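Local coordinates for TraM protein (Plasmid R64, PDB 3WZ3), which is the plasmid R64 relative of Legionella DotI, here its periplasmic domain, and probably forms part of the inner-membrane complex of a type IVB secretion system, at residues A[20-25]-A[66-71]; A[91-96]-A[113-118]; A[117-122]-A[131-136]. All blocks are in the same frame, centred on the assembly; numbering follows the deposited sequence.

Interaction 1: A[20-25]-A[66-71]; sequences TAFNLD and MNLTAT
Four hydrogen bonds join residues 20-25, where helix 7-22 runs out into an extended segment, to the first part of strand 67-82. Two are backbone bonds and make L24 and L68 a single antiparallel bridge of the hydrogen-bonded kind: L24 N reaches L68 O at 2.9 Å, and L68 N returns to L24 O. Both lie in the plane of the accepting carbonyl. The CA of N23 adds a CA-H...O contact to L68 O.

Next along, the N23 side chain takes over from the backbone. Its CG stands anti to the carbonyl carbon (chi1 -72°), and the amide grips both polar backbone atoms of A70. A70 N donates to N23 OD1 at 3.0 Å, coming in from well above the carbonyl plane, while N23 ND2 donates to A70 O at 3.1 Å, nearly within its own amide plane. N23 ND2 also bonds A19 O in the last turns of the helix, so the amide ties the helix end to the strand.

At the other end, a water accepts from N67 ND2 and donates to D25 OD2, whereas N67 OD1 takes the N-H of F26 and D25 OD1 those of V27 and H28.

The remaining packing centres on L68. With CG anti to its backbone N (chi1 -177°), it sets CG against the F22 carbonyl, 3.3 Å from F22 O, and brings CD2 to the ring edge, 4.0 Å from F22 CD1. L24 CB meets L68 CB, and the methyl of A70 sits 3.6 Å from F22 CB.

Beyond the pair, F22 packs on Y48 edge-to-face and against F114 and M98, L24 reaches helices 29-35 and 57-64, and the far edge of the strand pairs with strand 88-101 through N67, T69 and T71.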
ATOM      1  N   THR A  20      -5.508  -3.996   0.132  1.00  8.89           N
ATOM      2  CA  THR A  20      -6.036  -3.708   1.455  1.00  9.61           C
ATOM      3  C   THR A  20      -5.923  -2.228   1.803  1.00  9.46           C
ATOM      4  O   THR A  20      -6.835  -1.647   2.406  1.00 10.59           O
ATOM      5  CB  THR A  20      -5.296  -4.540   2.521  1.00 12.17           C
ATOM      6  OG1 THR A  20      -5.369  -5.921   2.161  1.00 16.63           O
ATOM      7  CG2 THR A  20      -5.944  -4.345   3.893  1.00 16.88           C
ATOM      8  N   ALA A  21      -4.809  -1.602   1.424  1.00  6.61           N
ATOM      9  CA  ALA A  21      -4.546  -0.236   1.825  1.00  6.38           C
ATOM     10  C   ALA A  21      -5.538   0.764   1.244  1.00  8.30           C
ATOM     11  O   ALA A  21      -5.849   1.770   1.879  1.00  6.93           O
ATOM     12  CB  ALA A  21      -3.128   0.157   1.429  1.00  8.76           C
ATOM     13  N   PHE A  22      -6.029   0.489   0.037  1.00  7.07           N
ATOM     14  CA  PHE A  22      -6.813   1.485  -0.678  1.00  5.37           C
ATOM     15  C   PHE A  22      -8.245   1.068  -0.997  1.00  6.24           C
ATOM     16  O   PHE A  22      -8.919   1.712  -1.780  1.00  6.41           O
ATOM     17  CB  PHE A  22      -6.056   1.978  -1.917  1.00  5.76           C
ATOM     18  CG  PHE A  22      -4.788   2.702  -1.573  1.00  5.30           C
ATOM     19  CD1 PHE A  22      -4.830   3.921  -0.922  1.00  7.62           C
ATOM     20  CD2 PHE A  22      -3.566   2.146  -1.868  1.00  8.85           C
ATOM     21  CE1 PHE A  22      -3.649   4.580  -0.570  1.00  8.40           C
ATOM     22  CE2 PHE A  22      -2.387   2.798  -1.531  1.00 11.84           C
ATOM     23  CZ  PHE A  22      -2.433   4.020  -0.879  1.00 11.42           C
ATOM     24  N   ASN A  23      -8.716   0.023  -0.322  1.00  6.53           N
ATOM     25  CA  ASN A  23     -10.139  -0.305  -0.272  1.00  6.79           C
ATOM     26  C   ASN A  23     -10.652  -0.140   1.146  1.00  7.26           C
ATOM     27  O   ASN A  23     -10.470  -1.010   1.984  1.00  9.65           O
ATOM     28  CB  ASN A  23     -10.386  -1.700  -0.833  1.00  6.74           C
ATOM     29  CG  ASN A  23     -10.213  -1.731  -2.343  1.00  8.15           C
ATOM     30  OD1 ASN A  23     -11.134  -1.397  -3.086  1.00  8.19           O
ATOM     31  ND2 ASN A  23      -9.026  -2.098  -2.801  1.00  7.71           N
ATOM     32  N   LEU A  24     -11.264   1.011   1.395  1.00  7.03           N
ATOM     33  CA  LEU A  24     -11.611   1.435   2.744  1.00  6.41           C
ATOM     34  C   LEU A  24     -13.094   1.738   2.835  1.00  9.09           C
ATOM     35  O   LEU A  24     -13.705   2.300   1.914  1.00  9.17           O
ATOM     36  CB  LEU A  24     -10.822   2.686   3.119  1.00  6.59           C
ATOM     37  CG  LEU A  24      -9.296   2.555   3.118  1.00  8.02           C
ATOM     38  CD1 LEU A  24      -8.693   3.929   3.396  1.00  6.69           C
ATOM     39  CD2 LEU A  24      -8.781   1.511   4.119  1.00  9.49           C
ATOM     40  N   ASP A  25     -13.661   1.377   3.977  1.00  8.29           N
ATOM     41  CA  ASP A  25     -15.089   1.536   4.222  1.00  9.19           C
ATOM     42  C   ASP A  25     -15.349   2.792   5.057  1.00  7.50           C
ATOM     43  O   ASP A  25     -14.614   3.067   6.007  1.00  8.12           O
ATOM     44  CB  ASP A  25     -15.565   0.313   4.989  1.00  9.39           C
ATOM     45  CG  ASP A  25     -17.035   0.341   5.270  1.00 11.40           C
ATOM     46  OD1 ASP A  25     -17.412   0.859   6.340  1.00 10.37           O
ATOM     47  OD2 ASP A  25     -17.804  -0.177   4.430  1.00 17.87           O
HETATM   48  N   MSE A  66     -17.951   8.572   2.216  1.00 11.82           N
HETATM   49  CA  MSE A  66     -17.626   7.876   0.993  1.00 12.47           C
HETATM   50  C   MSE A  66     -16.682   6.722   1.278  1.00  8.17           C
HETATM   51  O   MSE A  66     -15.866   6.783   2.204  1.00 11.28           O
HETATM   52  CB  MSE A  66     -16.973   8.830  -0.008  1.00 15.40           C
HETATM   53  CG  MSE A  66     -17.927   9.905  -0.553  1.00 15.26           C
HETATM   54 SE   MSE A  66     -17.044  10.949  -1.949  1.00 27.77          SE
HETATM   55  CE  MSE A  66     -18.594  11.875  -2.682  1.00 21.69           C
ATOM     56  N   ASN A  67     -16.816   5.667   0.492  1.00 10.51           N
ATOM     57  CA  ASN A  67     -15.862   4.579   0.542  1.00  8.75           C
ATOM     58  C   ASN A  67     -14.740   4.887  -0.431  1.00  9.09           C
ATOM     59  O   ASN A  67     -14.936   5.641  -1.380  1.00 11.29           O
ATOM     60  CB  ASN A  67     -16.528   3.270   0.125  1.00  8.84           C
ATOM     61  CG  ASN A  67     -17.565   2.791   1.131  1.00 13.79           C
ATOM     62  OD1 ASN A  67     -17.524   3.154   2.293  1.00 15.14           O
ATOM     63  ND2 ASN A  67     -18.480   1.945   0.679  1.00 25.71           N
ATOM     64  N   LEU A  68     -13.567   4.307  -0.197  1.00  7.52           N
ATOM     65  CA  LEU A  68     -12.487   4.351  -1.179  1.00  7.22           C
ATOM     66  C   LEU A  68     -12.386   2.987  -1.826  1.00  7.59           C
ATOM     67  O   LEU A  68     -12.350   1.973  -1.128  1.00  7.85           O
ATOM     68  CB  LEU A  68     -11.158   4.672  -0.507  1.00  6.97           C
ATOM     69  CG  LEU A  68      -9.971   4.811  -1.469  1.00  7.10           C
ATOM     70  CD1 LEU A  68     -10.129   6.027  -2.380  1.00 10.21           C
ATOM     71  CD2 LEU A  68      -8.666   4.934  -0.682  1.00  8.52           C
ATOM     72  N   THR A  69     -12.354   2.962  -3.156  1.00  8.08           N
ATOM     73  CA  THR A  69     -12.188   1.728  -3.904  1.00  9.34           C
ATOM     74  C   THR A  69     -10.925   1.846  -4.740  1.00  8.56           C
ATOM     75  O   THR A  69     -10.554   2.936  -5.154  1.00  8.98           O
ATOM     76  CB  THR A  69     -13.407   1.463  -4.803  1.00 11.02           C
ATOM     77  OG1 THR A  69     -13.468   2.463  -5.822  1.00 14.79           O
ATOM     78  CG2 THR A  69     -14.691   1.528  -3.966  1.00 14.00           C
ATOM     79  N   ALA A  70     -10.253   0.728  -4.969  1.00  7.76           N
ATOM     80  CA  ALA A  70      -9.037   0.762  -5.775  1.00  7.71           C
ATOM     81  C   ALA A  70      -8.771  -0.558  -6.446  1.00  7.76           C
ATOM     82  O   ALA A  70      -9.076  -1.624  -5.892  1.00 10.00           O
ATOM     83  CB  ALA A  70      -7.827   1.131  -4.904  1.00  8.46           C
ATOM     84  N   THR A  71      -8.145  -0.465  -7.615  1.00  9.07           N
ATOM     85  CA  THR A  71      -7.721  -1.642  -8.355  1.00 10.17           C
ATOM     86  C   THR A  71      -6.234  -1.511  -8.650  1.00  8.83           C
ATOM     87  O   THR A  71      -5.790  -0.485  -9.153  1.00  9.58           O
ATOM     88  CB  THR A  71      -8.489  -1.784  -9.673  1.00 14.40           C
ATOM     89  OG1 THR A  71      -9.888  -1.962  -9.402  1.00 18.65           O
ATOM     90  CG2 THR A  71      -7.981  -3.005 -10.441  1.00 18.49           C
TER
HETATM   91  O   HOH W   1     -20.004   0.697   3.029  1.00 27.20           O

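Interaction 2: A[91-96]-A[113-118]; sequences TFQYPV and VFEITI
Backbone hydrogen bonds hold the two strands as a regular antiparallel ladder. F92 and I116 exchange bonds, F92 N pointing at I116 O at 2.9 Å nearly along the C=O axis, and Y94 and F114 do the same, with F114 N 2.8 Å from Y94 O. CA-H...O contacts fill the intervening pairs. On the face that carries T91, Q93 and E115, side chains add two more bonds. T91 OG1 and T117 OG1 meet at 2.8 Å across a non-hydrogen-bonded pair, each hydroxyl lying anti to its own carbonyl carbon. In the next such pair, Q93 NE2 donates to E115 OE2 at 3.2 Å; the oxygen lies almost in the amide plane, but the donor comes from above the carboxylate plane. E115 OE2 also forms a salt bridge with R138 on strand 130-139, which would be expected to steady its negative charge.

These are the two central strands of the four-stranded antiparallel sheet, joined as the hairpin 88-101/110-120, and the sheet carries its helices on one face, in keeping with the NTF2-like clan to which the family belongs.

The extended E115 chain (chi1 -178°) passes the methyl of T91, with CG 3.7 Å from T91 CG2. The face with F92, Y94, F114 and I116 turns to helix 7-22. The Y94 ring crosses I116 at about a right angle, CE1 lying 4.0 Å from I116 CG1, while its OH bonds M11 O of that helix. V96 CG2 rests 3.6 Å from F114 CD1, and the CD1 methyl of I118 reaches 4.1 Å to F92 CE2, whose ring also packs on A10 and M11.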
ATOM      1  N   THR A  91      12.340  -3.835  -4.867  1.00  4.15           N
ATOM      2  CA  THR A  91      11.562  -2.634  -5.181  1.00  4.10           C
ATOM      3  C   THR A  91      10.677  -2.914  -6.389  1.00  4.15           C
ATOM      4  O   THR A  91      11.168  -3.298  -7.457  1.00  5.54           O
ATOM      5  CB  THR A  91      12.492  -1.453  -5.465  1.00  5.15           C
ATOM      6  OG1 THR A  91      13.275  -1.159  -4.299  1.00  7.22           O
ATOM      7  CG2 THR A  91      11.693  -0.207  -5.891  1.00  7.16           C
ATOM      8  N   PHE A  92       9.372  -2.702  -6.221  1.00  4.81           N
ATOM      9  CA  PHE A  92       8.373  -2.939  -7.252  1.00  4.46           C
ATOM     10  C   PHE A  92       7.644  -1.656  -7.586  1.00  4.53           C
ATOM     11  O   PHE A  92       7.533  -0.756  -6.758  1.00  5.71           O
ATOM     12  CB  PHE A  92       7.305  -3.944  -6.770  1.00  5.25           C
ATOM     13  CG  PHE A  92       7.833  -5.334  -6.512  1.00  5.34           C
ATOM     14  CD1 PHE A  92       7.994  -6.240  -7.548  1.00  6.10           C
ATOM     15  CD2 PHE A  92       8.161  -5.728  -5.235  1.00  5.59           C
ATOM     16  CE1 PHE A  92       8.483  -7.526  -7.298  1.00  9.40           C
ATOM     17  CE2 PHE A  92       8.641  -6.992  -4.984  1.00  7.44           C
ATOM     18  CZ  PHE A  92       8.810  -7.889  -6.016  1.00  7.39           C
ATOM     19  N   GLN A  93       7.076  -1.593  -8.778  1.00  4.72           N
ATOM     20  CA  GLN A  93       6.119  -0.544  -9.114  1.00  5.00           C
ATOM     21  C   GLN A  93       4.835  -1.161  -9.628  1.00  4.54           C
ATOM     22  O   GLN A  93       4.868  -2.126 -10.391  1.00  5.23           O
ATOM     23  CB  GLN A  93       6.708   0.431 -10.143  1.00  4.87           C
ATOM     24  CG  GLN A  93       7.688   1.444  -9.519  1.00  4.94           C
ATOM     25  CD  GLN A  93       8.270   2.395 -10.527  1.00  7.11           C
ATOM     26  OE1 GLN A  93       7.949   2.320 -11.710  1.00 12.14           O
ATOM     27  NE2 GLN A  93       9.161   3.272 -10.078  1.00  6.99           N
ATOM     28  N   TYR A  94       3.699  -0.619  -9.186  1.00  5.03           N
ATOM     29  CA  TYR A  94       2.381  -1.108  -9.585  1.00  4.46           C
ATOM     30  C   TYR A  94       1.488   0.051  -9.997  1.00  6.75           C
ATOM     31  O   TYR A  94       1.403   1.031  -9.276  1.00  5.88           O
ATOM     32  CB  TYR A  94       1.664  -1.770  -8.394  1.00  6.31           C
ATOM     33  CG  TYR A  94       2.393  -2.857  -7.645  1.00  5.53           C
ATOM     34  CD1 TYR A  94       3.314  -2.530  -6.665  1.00  4.11           C
ATOM     35  CD2 TYR A  94       2.083  -4.211  -7.841  1.00  6.48           C
ATOM     36  CE1 TYR A  94       3.954  -3.510  -5.919  1.00  5.61           C
ATOM     37  CE2 TYR A  94       2.709  -5.197  -7.089  1.00  6.75           C
ATOM     38  CZ  TYR A  94       3.643  -4.832  -6.145  1.00  4.93           C
ATOM     39  OH  TYR A  94       4.276  -5.802  -5.391  1.00  6.35           O
ATOM     40  N   PRO A  95       0.766  -0.082 -11.110  1.00  6.11           N
ATOM     41  CA  PRO A  95      -0.310   0.882 -11.400  1.00  5.93           C
ATOM     42  C   PRO A  95      -1.429   0.714 -10.367  1.00  7.16           C
ATOM     43  O   PRO A  95      -1.735  -0.426 -10.010  1.00  8.36           O
ATOM     44  CB  PRO A  95      -0.820   0.449 -12.788  1.00  9.75           C
ATOM     45  CG  PRO A  95       0.121  -0.611 -13.286  1.00 10.28           C
ATOM     46  CD  PRO A  95       0.838  -1.168 -12.102  1.00  6.97           C
ATOM     47  N   VAL A  96      -1.999   1.826  -9.896  1.00  6.65           N
ATOM     48  CA  VAL A  96      -3.140   1.775  -8.999  1.00  8.48           C
ATOM     49  C   VAL A  96      -4.134   2.839  -9.446  1.00  5.79           C
ATOM     50  O   VAL A  96      -3.760   3.994  -9.644  1.00  9.17           O
ATOM     51  CB  VAL A  96      -2.723   2.067  -7.547  1.00  7.10           C
ATOM     52  CG1 VAL A  96      -3.951   2.075  -6.633  1.00 11.69           C
ATOM     53  CG2 VAL A  96      -1.696   1.048  -7.088  1.00  9.16           C
ATOM     54  N   VAL A 113       1.104   5.413 -10.141  1.00  7.19           N
ATOM     55  CA  VAL A 113       2.007   4.276 -10.069  1.00  6.88           C
ATOM     56  C   VAL A 113       2.611   4.307  -8.672  1.00  6.18           C
ATOM     57  O   VAL A 113       3.265   5.277  -8.292  1.00  8.20           O
ATOM     58  CB  VAL A 113       3.127   4.321 -11.144  1.00  7.26           C
ATOM     59  CG1 VAL A 113       4.076   3.162 -10.946  1.00  8.53           C
ATOM     60  CG2 VAL A 113       2.512   4.243 -12.542  1.00 11.90           C
ATOM     61  N   PHE A 114       2.386   3.250  -7.898  1.00  5.17           N
ATOM     62  CA  PHE A 114       3.014   3.146  -6.584  1.00  6.23           C
ATOM     63  C   PHE A 114       4.325   2.389  -6.602  1.00  5.92           C
ATOM     64  O   PHE A 114       4.403   1.297  -7.165  1.00  8.37           O
ATOM     65  CB  PHE A 114       2.083   2.450  -5.601  1.00  7.93           C
ATOM     66  CG  PHE A 114       1.091   3.365  -4.960  1.00  7.22           C
ATOM     67  CD1 PHE A 114       0.008   3.847  -5.672  1.00  8.93           C
ATOM     68  CD2 PHE A 114       1.250   3.755  -3.645  1.00 10.83           C
ATOM     69  CE1 PHE A 114      -0.913   4.693  -5.078  1.00 10.78           C
ATOM     70  CE2 PHE A 114       0.338   4.615  -3.039  1.00 13.91           C
ATOM     71  CZ  PHE A 114      -0.743   5.087  -3.762  1.00 15.38           C
ATOM     72  N   GLU A 115       5.336   2.965  -5.986  1.00  5.56           N
ATOM     73  CA  GLU A 115       6.599   2.256  -5.775  1.00  5.93           C
ATOM     74  C   GLU A 115       6.635   1.761  -4.340  1.00  6.03           C
ATOM     75  O   GLU A 115       6.369   2.528  -3.409  1.00  6.52           O
ATOM     76  CB  GLU A 115       7.792   3.156  -6.069  1.00  5.43           C
ATOM     77  CG  GLU A 115       9.119   2.434  -5.894  1.00  8.20           C
ATOM     78  CD  GLU A 115      10.269   3.340  -6.154  1.00 10.74           C
ATOM     79  OE1 GLU A 115      11.188   3.410  -5.303  1.00 12.45           O
ATOM     80  OE2 GLU A 115      10.249   4.021  -7.204  1.00 12.27           O
ATOM     81  N   ILE A 116       6.953   0.486  -4.174  1.00  5.52           N
ATOM     82  CA  ILE A 116       6.956  -0.206  -2.902  1.00  5.68           C
ATOM     83  C   ILE A 116       8.306  -0.903  -2.752  1.00  6.97           C
ATOM     84  O   ILE A 116       8.695  -1.667  -3.638  1.00  8.64           O
ATOM     85  CB  ILE A 116       5.850  -1.303  -2.929  1.00 10.45           C
ATOM     86  CG1 ILE A 116       4.483  -0.661  -3.189  1.00 15.89           C
ATOM     87  CG2 ILE A 116       5.851  -2.121  -1.647  1.00 15.81           C
ATOM     88  CD1 ILE A 116       4.104   0.245  -2.116  1.00 14.84           C
ATOM     89  N   THR A 117       9.037  -0.638  -1.675  1.00  4.83           N
ATOM     90  CA  THR A 117      10.213  -1.436  -1.359  1.00  3.77           C
ATOM     91  C   THR A 117       9.889  -2.339  -0.176  1.00  4.59           C
ATOM     92  O   THR A 117       9.467  -1.861   0.894  1.00  5.26           O
ATOM     93  CB  THR A 117      11.459  -0.610  -1.065  1.00  5.27           C
ATOM     94  OG1 THR A 117      11.853   0.102  -2.248  1.00  7.92           O
ATOM     95  CG2 THR A 117      12.614  -1.533  -0.697  1.00  6.57           C
ATOM     96  N   ILE A 118      10.055  -3.635  -0.394  1.00  4.61           N
ATOM     97  CA  ILE A 118       9.775  -4.670   0.589  1.00  3.97           C
ATOM     98  C   ILE A 118      11.104  -5.203   1.080  1.00  6.05           C
ATOM     99  O   ILE A 118      11.996  -5.499   0.270  1.00  6.96           O
ATOM    100  CB  ILE A 118       8.972  -5.805  -0.046  1.00  4.45           C
ATOM    101  CG1 ILE A 118       7.599  -5.288  -0.460  1.00  7.32           C
ATOM    102  CG2 ILE A 118       8.825  -6.981   0.937  1.00  6.40           C
ATOM    103  CD1 ILE A 118       6.833  -6.221  -1.375  1.00  7.04           C
TER

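Interaction 3: A[117-122]-A[131-136]; sequences TIQRVD and EIRQMI
A classic beta bulge interrupts the pairing, with R133 and Q134 both set opposite T117. T117 O receives R133 N at 2.8 Å, nearly along its C=O axis, and Q134 N only weakly at 3.5 Å, while T117 N donates to Q134 O. The helical-range psi of R133 (-12°) accommodates the extra residue, so that Q134 still pairs with T117 on the face of Q119 and E131, while the CB of R133 points toward 117-122. Past the bulge, Q119 and E131 form a hydrogen-bonded pair, and Q119 N meets E131 O at 2.9 Å.

E131, Q119 and R133 are linked in a row through the Q119 amide. Q119 and E131 lie alongside each other, both with CG in the crowded position between backbone N and carbonyl carbon (chi1 66° and 72°), and Q119 NE2 donates at 2.8 Å to the anti lone pair of E131 OE2. R133 crosses Q119 at about a right angle; NH1 gives Q119 OE1 a 2.8 Å bond, close to the guanidinium plane but above the carbonyl plane. Both ends of the amide are thereby used, which fixes its flip.

The contact belongs to the last hairpin, strands 110-120 and 130-139, the latter an outermost strand of the sheet. E131 OE1 forms a salt bridge with K126 in the connecting loop, and V121 CG2 lies 3.5 Å from E131 CD, across its chain. At the T117 end, a water links Q134 NE2 to T117 OG1, the hydroxyl already bonded to T91. On the opposite face, I118 CG1 and I132 CG1 touch at 4.0 Å and pack toward F13 and A17 of helix 7-22.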
ATOM      1  N   THR A 117       9.037  -0.638  -1.675  1.00  4.83           N
ATOM      2  CA  THR A 117      10.213  -1.436  -1.359  1.00  3.77           C
ATOM      3  C   THR A 117       9.889  -2.339  -0.176  1.00  4.59           C
ATOM      4  O   THR A 117       9.467  -1.861   0.894  1.00  5.26           O
ATOM      5  CB  THR A 117      11.459  -0.610  -1.065  1.00  5.27           C
ATOM      6  OG1 THR A 117      11.853   0.102  -2.248  1.00  7.92           O
ATOM      7  CG2 THR A 117      12.614  -1.533  -0.697  1.00  6.57           C
ATOM      8  N   ILE A 118      10.055  -3.635  -0.394  1.00  4.61           N
ATOM      9  CA  ILE A 118       9.775  -4.670   0.589  1.00  3.97           C
ATOM     10  C   ILE A 118      11.104  -5.203   1.080  1.00  6.05           C
ATOM     11  O   ILE A 118      11.996  -5.499   0.270  1.00  6.96           O
ATOM     12  CB  ILE A 118       8.972  -5.805  -0.046  1.00  4.45           C
ATOM     13  CG1 ILE A 118       7.599  -5.288  -0.460  1.00  7.32           C
ATOM     14  CG2 ILE A 118       8.825  -6.981   0.937  1.00  6.40           C
ATOM     15  CD1 ILE A 118       6.833  -6.221  -1.375  1.00  7.04           C
ATOM     16  N   GLN A 119      11.275  -5.300   2.392  1.00  6.25           N
ATOM     17  CA  GLN A 119      12.485  -5.902   2.947  1.00  3.85           C
ATOM     18  C   GLN A 119      12.154  -7.170   3.725  1.00  4.99           C
ATOM     19  O   GLN A 119      11.053  -7.327   4.237  1.00  6.71           O
ATOM     20  CB  GLN A 119      13.231  -4.920   3.859  1.00  4.88           C
ATOM     21  CG  GLN A 119      12.465  -4.548   5.134  1.00  6.80           C
ATOM     22  CD  GLN A 119      13.152  -3.438   5.922  1.00  9.09           C
ATOM     23  OE1 GLN A 119      14.194  -2.917   5.516  1.00 11.30           O
ATOM     24  NE2 GLN A 119      12.576  -3.071   7.053  1.00  9.06           N
ATOM     25  N   ARG A 120      13.131  -8.064   3.813  1.00  6.17           N
ATOM     26  CA  ARG A 120      13.007  -9.257   4.628  1.00  5.23           C
ATOM     27  C   ARG A 120      12.980  -8.897   6.115  1.00  5.42           C
ATOM     28  O   ARG A 120      13.598  -7.917   6.541  1.00  8.17           O
ATOM     29  CB  ARG A 120      14.193 -10.191   4.366  1.00  6.05           C
ATOM     30  CG  ARG A 120      14.109 -10.991   3.065  1.00  7.44           C
ATOM     31  CD  ARG A 120      12.880 -11.933   2.995  1.00  5.67           C
ATOM     32  NE  ARG A 120      12.651 -12.569   4.304  1.00  5.20           N
ATOM     33  CZ  ARG A 120      13.359 -13.582   4.781  1.00  7.29           C
ATOM     34  NH1 ARG A 120      14.313 -14.160   4.049  1.00  8.28           N
ATOM     35  NH2 ARG A 120      13.092 -14.029   6.002  1.00  7.34           N
ATOM     36  N   VAL A 121      12.278  -9.739   6.886  1.00  5.88           N
ATOM     37  CA  VAL A 121      12.133  -9.628   8.331  1.00  8.12           C
ATOM     38  C   VAL A 121      12.320 -11.036   8.891  1.00  6.05           C
ATOM     39  O   VAL A 121      11.965 -12.012   8.253  1.00  6.16           O
ATOM     40  CB  VAL A 121      10.715  -9.145   8.701  1.00  7.40           C
ATOM     41  CG1 VAL A 121      10.525  -9.057  10.206  1.00 12.20           C
ATOM     42  CG2 VAL A 121      10.469  -7.785   8.070  1.00  9.75           C
ATOM     43  N   ASP A 122      12.901 -11.123  10.082  1.00  8.35           N
ATOM     44  CA  ASP A 122      13.014 -12.388  10.798  1.00  8.59           C
ATOM     45  C   ASP A 122      11.612 -12.977  10.949  1.00  8.96           C
ATOM     46  O   ASP A 122      10.727 -12.317  11.508  1.00  8.34           O
ATOM     47  CB  ASP A 122      13.630 -12.095  12.174  1.00 10.30           C
ATOM     48  CG  ASP A 122      13.833 -13.337  13.029  1.00 15.21           C
ATOM     49  OD1 ASP A 122      13.402 -14.435  12.648  1.00 12.31           O
ATOM     50  OD2 ASP A 122      14.440 -13.184  14.114  1.00 25.91           O
ATOM     51  N   GLU A 131       8.146  -6.947   5.091  1.00  4.96           N
ATOM     52  CA  GLU A 131       7.392  -5.728   5.381  1.00  4.08           C
ATOM     53  C   GLU A 131       7.777  -4.650   4.385  1.00  5.62           C
ATOM     54  O   GLU A 131       8.898  -4.634   3.854  1.00  5.60           O
ATOM     55  CB  GLU A 131       7.647  -5.252   6.820  1.00  6.38           C
ATOM     56  CG  GLU A 131       9.010  -4.679   7.027  1.00  5.86           C
ATOM     57  CD  GLU A 131       9.367  -4.447   8.485  1.00  7.50           C
ATOM     58  OE1 GLU A 131       8.504  -4.675   9.370  1.00 10.19           O
ATOM     59  OE2 GLU A 131      10.518  -4.030   8.754  1.00  9.89           O
ATOM     60  N   ILE A 132       6.849  -3.743   4.119  1.00  4.41           N
ATOM     61  CA  ILE A 132       7.110  -2.618   3.240  1.00  4.26           C
ATOM     62  C   ILE A 132       7.844  -1.523   4.000  1.00  4.41           C
ATOM     63  O   ILE A 132       7.313  -0.960   4.968  1.00  4.27           O
ATOM     64  CB  ILE A 132       5.775  -2.066   2.712  1.00  3.91           C
ATOM     65  CG1 ILE A 132       5.091  -3.124   1.836  1.00  5.72           C
ATOM     66  CG2 ILE A 132       6.014  -0.758   1.964  1.00  4.78           C
ATOM     67  CD1 ILE A 132       3.633  -2.787   1.472  1.00  7.98           C
ATOM     68  N   ARG A 133       9.056  -1.199   3.562  1.00  6.60           N
ATOM     69  CA  ARG A 133       9.832  -0.157   4.235  1.00  5.38           C
ATOM     70  C   ARG A 133       9.746   1.204   3.582  1.00  6.11           C
ATOM     71  O   ARG A 133      10.148   2.201   4.188  1.00  7.04           O
ATOM     72  CB  ARG A 133      11.299  -0.547   4.380  1.00  8.29           C
ATOM     73  CG  ARG A 133      11.972  -0.784   3.057  1.00  9.56           C
ATOM     74  CD  ARG A 133      13.494  -0.923   3.210  1.00 13.40           C
ATOM     75  NE  ARG A 133      14.148   0.357   3.405  1.00 17.68           N
ATOM     76  CZ  ARG A 133      14.834   0.685   4.495  1.00 23.19           C
ATOM     77  NH1 ARG A 133      14.957  -0.186   5.494  1.00 20.73           N
ATOM     78  NH2 ARG A 133      15.390   1.887   4.592  1.00 28.07           N
ATOM     79  N   GLN A 134       9.203   1.258   2.367  1.00  5.08           N
ATOM     80  CA  GLN A 134       9.013   2.530   1.667  1.00  4.79           C
ATOM     81  C   GLN A 134       7.869   2.417   0.691  1.00  6.74           C
ATOM     82  O   GLN A 134       7.761   1.420  -0.014  1.00  5.13           O
ATOM     83  CB  GLN A 134      10.282   2.961   0.923  1.00  7.22           C
ATOM     84  CG  GLN A 134      10.184   4.403   0.401  1.00  8.49           C
ATOM     85  CD  GLN A 134      11.489   4.929  -0.133  1.00 13.12           C
ATOM     86  OE1 GLN A 134      11.959   5.993   0.275  1.00 19.56           O
ATOM     87  NE2 GLN A 134      12.073   4.208  -1.060  1.00 10.35           N
HETATM   88  N   MSE A 135       7.010   3.438   0.675  1.00  5.94           N
HETATM   89  CA  MSE A 135       5.870   3.526  -0.244  1.00  6.26           C
HETATM   90  C   MSE A 135       5.847   4.930  -0.817  1.00  7.91           C
HETATM   91  O   MSE A 135       5.861   5.915  -0.062  1.00  8.84           O
HETATM   92  CB  MSE A 135       4.546   3.263   0.468  1.00  7.25           C
HETATM   93  CG  MSE A 135       3.351   3.462  -0.432  1.00  8.63           C
HETATM   94 SE   MSE A 135       1.655   2.871   0.389  1.00 18.04          SE
HETATM   95  CE  MSE A 135       1.661   0.991  -0.078  1.00 15.77           C
ATOM     96  N   ILE A 136       5.857   5.023  -2.142  1.00  8.66           N
ATOM     97  CA  ILE A 136       5.883   6.315  -2.826  1.00  9.19           C
ATOM     98  C   ILE A 136       4.826   6.305  -3.906  1.00  9.84           C
ATOM     99  O   ILE A 136       4.831   5.438  -4.777  1.00 10.55           O
ATOM    100  CB  ILE A 136       7.218   6.569  -3.525  1.00 10.15           C
ATOM    101  CG1 ILE A 136       8.369   6.581  -2.517  1.00 10.91           C
ATOM    102  CG2 ILE A 136       7.163   7.891  -4.303  1.00 11.39           C
ATOM    103  CD1 ILE A 136       9.739   6.470  -3.155  1.00 15.09           C
TER
HETATM  104  O   HOH W   2      10.891   2.454  -2.775  1.00 11.31           O

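Interaction 2 is the buried centre of the sheet, and the other two are partly buried contacts of its outermost strands, 67-82 and 130-139. Interactions 2 and 3 share T117 and I118 on strand 110-120, and their centres lie about 11 Å apart; E115 N and I136 O probably bond between them, while I116 packs on M135 and I132. Interaction 1 sits on the other side of the chain's centre, yet touches interaction 2 where the F22 and F114 rings meet. Their chemistry follows position: a regular ladder in the middle, a bulge with a row of glutamate, glutamine and arginine side chains at one edge, and a single backbone bridge extended by a side-chain amide at the other.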